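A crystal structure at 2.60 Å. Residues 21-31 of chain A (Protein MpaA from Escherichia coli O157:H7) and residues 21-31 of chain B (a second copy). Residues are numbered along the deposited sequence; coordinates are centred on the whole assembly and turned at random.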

# COMPACT_ATOMS: atom_id res chain seq x y z
N GLY A 21 1.98 18.94 0.31
CA GLY A 21 1.63 19.06 1.71
C GLY A 21 2.18 18.02 2.66
O GLY A 21 3.21 17.41 2.39
N ARG A 22 1.48 17.84 3.78
CA ARG A 22 1.79 16.81 4.77
C ARG A 22 0.53 16.06 5.26
O ARG A 22 -0.50 16.67 5.58
CB ARG A 22 2.51 17.43 5.97
CG ARG A 22 3.93 17.90 5.70
CD ARG A 22 4.84 16.74 5.39
NE ARG A 22 6.15 17.13 4.87
CZ ARG A 22 7.24 16.38 5.00
NH1 ARG A 22 7.16 15.23 5.64
NH2 ARG A 22 8.42 16.76 4.50
N SER A 23 0.64 14.74 5.32
CA SER A 23 -0.34 13.89 5.98
C SER A 23 -0.41 14.22 7.46
O SER A 23 0.51 14.80 8.02
CB SER A 23 -0.01 12.39 5.80
OG SER A 23 1.23 12.03 6.42
N LEU A 24 -1.51 13.82 8.08
CA LEU A 24 -1.68 13.92 9.53
C LEU A 24 -0.51 13.41 10.38
O LEU A 24 -0.16 14.02 11.40
CB LEU A 24 -2.94 13.17 9.92
CG LEU A 24 -3.33 13.46 11.35
CD1 LEU A 24 -3.60 14.95 11.56
CD2 LEU A 24 -4.54 12.63 11.70
N LEU A 25 0.10 12.30 9.99
CA LEU A 25 1.19 11.73 10.77
C LEU A 25 2.56 12.28 10.35
O LEU A 25 3.60 11.93 10.93
CB LEU A 25 1.17 10.19 10.68
CG LEU A 25 0.05 9.42 11.41
CD1 LEU A 25 0.34 7.91 11.48
CD2 LEU A 25 -0.20 9.97 12.82
N GLY A 26 2.59 13.13 9.33
CA GLY A 26 3.82 13.82 8.98
C GLY A 26 4.50 13.40 7.70
O GLY A 26 5.58 13.89 7.39
N ALA A 27 3.90 12.49 6.94
CA ALA A 27 4.49 12.07 5.68
C ALA A 27 4.31 13.17 4.62
O ALA A 27 3.42 14.01 4.77
CB ALA A 27 3.88 10.77 5.21
N PRO A 28 5.14 13.17 3.58
CA PRO A 28 4.84 14.22 2.59
C PRO A 28 3.70 13.81 1.67
O PRO A 28 3.50 12.62 1.40
CB PRO A 28 6.15 14.38 1.80
CG PRO A 28 6.90 13.13 2.03
CD PRO A 28 6.44 12.52 3.33
N LEU A 29 2.93 14.79 1.23
CA LEU A 29 2.01 14.57 0.13
C LEU A 29 2.78 14.87 -1.17
O LEU A 29 3.29 15.96 -1.35
CB LEU A 29 0.76 15.41 0.31
CG LEU A 29 -0.01 15.01 1.59
CD1 LEU A 29 -1.04 16.04 1.98
CD2 LEU A 29 -0.68 13.64 1.43
N ILE A 30 2.90 13.87 -2.02
CA ILE A 30 3.80 13.90 -3.17
C ILE A 30 3.01 13.95 -4.47
O ILE A 30 2.00 13.25 -4.61
CB ILE A 30 4.73 12.64 -3.17
CG1 ILE A 30 5.51 12.56 -1.86
CG2 ILE A 30 5.68 12.65 -4.34
CD1 ILE A 30 6.13 11.18 -1.56
N TRP A 31 3.44 14.78 -5.41
CA TRP A 31 2.84 14.75 -6.74
C TRP A 31 3.85 14.96 -7.84
O TRP A 31 4.97 15.44 -7.61
CB TRP A 31 1.72 15.79 -6.89
CG TRP A 31 2.17 17.21 -6.90
CD1 TRP A 31 2.84 17.86 -5.90
CD2 TRP A 31 1.97 18.17 -7.95
NE1 TRP A 31 3.06 19.17 -6.26
CE2 TRP A 31 2.55 19.38 -7.52
CE3 TRP A 31 1.36 18.12 -9.20
CZ2 TRP A 31 2.53 20.54 -8.30
CZ3 TRP A 31 1.34 19.27 -9.98
CH2 TRP A 31 1.92 20.46 -9.53
N GLY B 21 10.52 5.27 15.15
CA GLY B 21 11.41 6.10 14.36
C GLY B 21 10.73 6.86 13.25
O GLY B 21 9.50 6.98 13.21
N ARG B 22 11.53 7.39 12.34
CA ARG B 22 10.99 8.15 11.23
C ARG B 22 11.59 7.67 9.92
O ARG B 22 12.77 7.33 9.83
CB ARG B 22 11.22 9.66 11.42
CG ARG B 22 10.41 10.30 12.57
CD ARG B 22 9.17 11.02 12.06
NE ARG B 22 8.12 11.15 13.07
CZ ARG B 22 6.87 11.52 12.79
NH1 ARG B 22 6.52 11.78 11.55
NH2 ARG B 22 5.96 11.61 13.75
N SER B 23 10.74 7.62 8.90
CA SER B 23 11.16 7.20 7.58
C SER B 23 12.09 8.24 6.99
O SER B 23 12.27 9.32 7.57
CB SER B 23 9.94 7.00 6.67
OG SER B 23 9.63 8.20 5.99
N LEU B 24 12.68 7.92 5.85
CA LEU B 24 13.60 8.81 5.16
C LEU B 24 12.97 10.16 4.87
O LEU B 24 13.63 11.20 4.97
CB LEU B 24 14.05 8.15 3.85
CG LEU B 24 15.20 8.77 3.06
CD1 LEU B 24 16.44 8.93 3.95
CD2 LEU B 24 15.50 7.89 1.86
N LEU B 25 11.68 10.14 4.53
CA LEU B 25 10.94 11.35 4.15
C LEU B 25 10.12 11.93 5.30
O LEU B 25 9.39 12.91 5.12
CB LEU B 25 9.99 11.06 2.98
CG LEU B 25 10.53 10.60 1.62
CD1 LEU B 25 9.38 10.26 0.70
CD2 LEU B 25 11.43 11.65 0.99
N GLY B 26 10.20 11.30 6.47
CA GLY B 26 9.57 11.89 7.64
C GLY B 26 8.28 11.27 8.13
O GLY B 26 7.71 11.73 9.13
N ALA B 27 7.80 10.24 7.44
CA ALA B 27 6.67 9.48 7.97
C ALA B 27 7.10 8.67 9.21
O ALA B 27 8.24 8.19 9.29
CB ALA B 27 6.11 8.55 6.90
N PRO B 28 6.18 8.52 10.18
CA PRO B 28 6.57 7.77 11.39
C PRO B 28 6.80 6.28 11.09
O PRO B 28 6.14 5.70 10.23
CB PRO B 28 5.38 7.97 12.33
CG PRO B 28 4.22 8.23 11.43
CD PRO B 28 4.77 8.93 10.21
N LEU B 29 7.79 5.69 11.76
CA LEU B 29 7.91 4.24 11.78
C LEU B 29 7.07 3.74 12.96
O LEU B 29 7.29 4.15 14.10
CB LEU B 29 9.38 3.82 11.87
CG LEU B 29 10.17 4.34 10.67
CD1 LEU B 29 11.67 4.11 10.78
CD2 LEU B 29 9.62 3.75 9.38
N ILE B 30 6.10 2.89 12.66
CA ILE B 30 5.05 2.51 13.61
C ILE B 30 5.15 1.03 14.04
O ILE B 30 5.44 0.16 13.23
CB ILE B 30 3.66 2.78 12.99
CG1 ILE B 30 3.48 4.27 12.68
CG2 ILE B 30 2.57 2.27 13.86
CD1 ILE B 30 2.19 4.61 11.95
N TRP B 31 4.93 0.75 15.32
CA TRP B 31 4.83 -0.64 15.77
C TRP B 31 3.75 -0.78 16.84
O TRP B 31 3.42 0.18 17.54
CB TRP B 31 6.18 -1.16 16.25
CG TRP B 31 6.58 -0.71 17.61
CD1 TRP B 31 6.91 0.56 17.99
CD2 TRP B 31 6.74 -1.53 18.79
NE1 TRP B 31 7.25 0.58 19.32
CE2 TRP B 31 7.14 -0.68 19.84
CE3 TRP B 31 6.56 -2.89 19.06
CZ2 TRP B 31 7.37 -1.14 21.13
CZ3 TRP B 31 6.79 -3.35 20.35
CH2 TRP B 31 7.19 -2.48 21.37

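What polar contacts join the two copies? Two hydrogen bonds cross between the stretches, and they are the same bond made twice. A:Arg22 NH1 donates to B:Leu25 O at 3.3 Å, and B:Arg22 NH1 donates to A:Leu25 O at 3.0 Å. Each NH1 also serves its own chain: A:Arg22 NH1 gives a hydrogen bond to A:Gly26 O at 2.7 Å, and B:Arg22 NH1 does the same to B:Gly26 O, also at 2.7 Å. A terminal guanidinium nitrogen carries two hydrogens, so one atom can satisfy a carbonyl at home and another across the contact. In both arginines CA-to-CB points sideways, and the long side chain brings its end closer; the partner oxygen, B:Leu25 O for A:Arg22 and A:Leu25 O for B:Arg22, lies at the edge of the guanidinium, near its plane, where N-H groups point.

How are the two carbonyl oxygens that come close at the centre satisfied? A:Gly26 O and B:Gly26 O are 3.5 Å apart, and as two acceptors they cannot bond to one another. Each is instead bound by the arginine of its own chain, which places positive charge beside both oxygens. The backbone angles call for glycine in both copies: at the positive phi (109° in A:Gly26, 105° in B:Gly26) a CB would be jammed against the preceding carbonyl. In A:Gly26 there is a further reason, since a CB would also lie 2.9 Å from B:Arg22 NH1, a clash with the very atom that bridges the chains.

What holds the loops in shape to present these acceptors? A type I turn runs from A:Ser23 to A:Gly26 and from B:Ser23 to B:Gly26, closed by A:Gly26 N to A:Ser23 O at 3.0 Å and B:Gly26 N to B:Ser23 O at 3.1 Å. The serine hydroxyl oxygen reaches back into the loop: A:Ser23 OG accepts from A:Ala27 N at 2.8 Å, while the equivalent bond from B:Ala27 N to B:Ser23 OG, at 3.1 Å, is weak. The loop is also tied across by A:Ser23 N to A:Ala27 O at 2.9 Å and B:Ser23 N to B:Ala27 O at 2.6 Å; the strands themselves pair through A:Leu29 N to A:Gly21 O at 2.9 Å and B:Leu29 N to B:Gly21 O at 2.6 Å. Both backbone polar groups of A:Ala27 are thus satisfied within its own chain; in B:Ala27 the N has only that weak bond within the stretch.

What do the apolar side chains add? At the middle, A:Ala27 CB meets B:Ala27 CB at 3.6 Å, and the small methyl groups accompany a backbone approach of 4.1 Å between A:Ala27 CA and B:Ala27 CA. A:Leu25 and B:Leu25 have the most area covered in their stretches. A:Leu25 CB packs on B:Pro28 CG at 3.7 Å, and A:Leu25 CD1 reaches B:Ile30 CD1 at 3.8 Å; the reciprocal pairs are B:Leu25 CB with A:Pro28 CG at 3.8 Å and B:Leu25 CD1 with A:Ile30 CD1 at 4.1 Å. Each leucine therefore works twice, its carbonyl accepting a hydrogen bond from the other chain's arginine while its side chain covers proline and isoleucine. Altogether 361 Å² is buried, summed over both sides.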